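Local coordinates for single-stranded DNA-binding protein WHY3, chloroplastic (Arabidopsis thaliana, PDB 4KOQ), which binds single-stranded DNA as a homotetramer, guarding plastid genome stability in chloroplasts and repressing transcription of the kinesin KP1 in the nucleus, at the interface of chains A and B. Numbering follows the deposited sequence. Chains: chain A/B, Single-stranded DNA-binding protein WHY3, chloroplastic.

The interface of chains A and B. Residues chain A 152, 156, 159, 161-162, 165; chain B 149-150, 153-154.
With CG anti to its backbone N (chi1 164°), the phenyl ring of B:Phe153 reaches across to A:Pro156. The CB and CG methylenes of A:Pro156 lie over one face of the phenyl ring: CB of A:Pro156 stands over the middle of the ring, 3.4 Å from CG of B:Phe153, and CG of A:Pro156 lies 3.5 Å from CD1 of B:Phe153, towards the stem of the side chain. The centred CB identifies a CH-pi contact. The far end of the phenyl group points to the following helix of chain A, where CB of A:Ala165 comes within 3.6 Å of CZ of B:Phe153, and the backbone CA of A:Ser162 touches the same tip. An alanine in place of B:Phe153 would probably open a gap beneath A:Pro156 and leave the methyl of A:Ala165 without this aromatic partner.

Beside this contact, CG of A:Trp161 anti to its carbonyl carbon (chi1 -76°) helps to direct the six-membered ring of the indole towards B:Ala150, with CZ3 of A:Trp161 3.8 Å from CB of B:Ala150. The CD1 methyl of A:Ile159 packs on one indole face, offset toward the rim, and also meets CB of B:Ala150 at 3.8 Å, so the methyl of B:Ala150 meets both the indole and the isoleucine tip. B:Val154 adds looser contacts to the indole.

At the opposite end the evidence is for a water link: water 1 lies 2.8 Å from the carbonyl O of A:Asn152 and 3.2 Å from the hydroxyl OG of B:Ser149, while also reaching the B:Ser149 carbonyl.

The patch joins the C-terminal half of helix 141-158, which follows strand 131-140, in both copies, with chain A adding A:Ile159 and the short helix 161-165 near the end of the modelled chain; different residues face each other here, and the whole interface within the Whirly homotetramer, of which this patch is a part, departs from an exact two-fold.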
# COMPACT_ATOMS: atom_id res chain seq x y z
N ASN A 152 7.88 1.73 -0.20
CA ASN A 152 6.90 0.84 0.42
C ASN A 152 6.27 -0.12 -0.59
O ASN A 152 6.02 -1.29 -0.29
CB ASN A 152 5.84 1.63 1.17
CG ASN A 152 6.25 1.96 2.57
OD1 ASN A 152 6.77 1.10 3.28
ND2 ASN A 152 6.03 3.20 2.99
N PRO A 156 7.91 -5.49 -0.75
CA PRO A 156 7.39 -6.87 -0.88
C PRO A 156 7.87 -7.63 -2.11
O PRO A 156 8.06 -8.85 -2.04
CB PRO A 156 5.87 -6.71 -0.88
CG PRO A 156 5.61 -5.28 -0.83
CD PRO A 156 6.83 -4.51 -0.56
N ILE A 159 11.67 -8.77 -1.48
CA ILE A 159 11.81 -9.93 -0.60
C ILE A 159 11.11 -11.18 -1.17
O ILE A 159 11.07 -12.22 -0.51
CB ILE A 159 11.33 -9.65 0.81
CG1 ILE A 159 9.83 -9.40 0.85
CG2 ILE A 159 12.08 -8.45 1.39
CD1 ILE A 159 9.24 -9.28 2.28
N TRP A 161 7.86 -11.67 -1.90
CA TRP A 161 6.53 -11.98 -1.44
C TRP A 161 5.49 -11.72 -2.50
O TRP A 161 4.38 -12.19 -2.39
CB TRP A 161 6.19 -11.24 -0.14
CG TRP A 161 6.87 -11.86 1.07
CD1 TRP A 161 7.94 -12.68 1.08
CD2 TRP A 161 6.45 -11.73 2.42
NE1 TRP A 161 8.27 -13.03 2.38
CE2 TRP A 161 7.36 -12.46 3.21
CE3 TRP A 161 5.44 -11.03 3.04
CZ2 TRP A 161 7.24 -12.53 4.59
CZ3 TRP A 161 5.32 -11.10 4.41
CH2 TRP A 161 6.21 -11.86 5.16
N SER A 162 5.84 -11.00 -3.56
CA SER A 162 4.85 -10.75 -4.61
C SER A 162 4.70 -12.02 -5.38
O SER A 162 3.63 -12.33 -5.87
CB SER A 162 5.30 -9.63 -5.54
OG SER A 162 6.63 -9.83 -5.97
N ALA A 165 2.27 -13.78 -3.45
CA ALA A 165 0.97 -13.13 -3.60
C ALA A 165 0.23 -13.47 -4.89
O ALA A 165 -0.95 -13.85 -4.87
CB ALA A 165 1.15 -11.64 -3.53
N SER B 149 5.85 -2.92 6.41
CA SER B 149 5.53 -2.83 5.00
C SER B 149 5.09 -4.17 4.42
O SER B 149 4.06 -4.26 3.73
CB SER B 149 6.70 -2.22 4.22
OG SER B 149 6.57 -2.35 2.80
N ALA B 150 5.85 -5.25 4.72
CA ALA B 150 5.55 -6.57 4.21
C ALA B 150 4.22 -7.09 4.77
O ALA B 150 3.46 -7.74 4.05
CB ALA B 150 6.68 -7.55 4.57
N PHE B 153 1.34 -5.26 3.14
CA PHE B 153 1.24 -5.86 1.82
C PHE B 153 0.47 -7.19 1.83
O PHE B 153 -0.39 -7.46 0.97
CB PHE B 153 2.61 -6.05 1.20
CG PHE B 153 2.62 -6.97 0.03
CD1 PHE B 153 2.31 -6.49 -1.24
CD2 PHE B 153 2.93 -8.31 0.17
CE1 PHE B 153 2.29 -7.33 -2.31
CE2 PHE B 153 2.91 -9.15 -0.94
CZ PHE B 153 2.58 -8.66 -2.17
N VAL B 154 0.82 -8.05 2.77
CA VAL B 154 0.38 -9.43 2.68
C VAL B 154 -1.03 -9.63 3.21
O VAL B 154 -1.71 -10.57 2.82
CB VAL B 154 1.40 -10.38 3.36
CG1 VAL B 154 1.20 -10.42 4.84
CG2 VAL B 154 1.31 -11.75 2.73
O HOH W 1 3.86 -2.44 1.15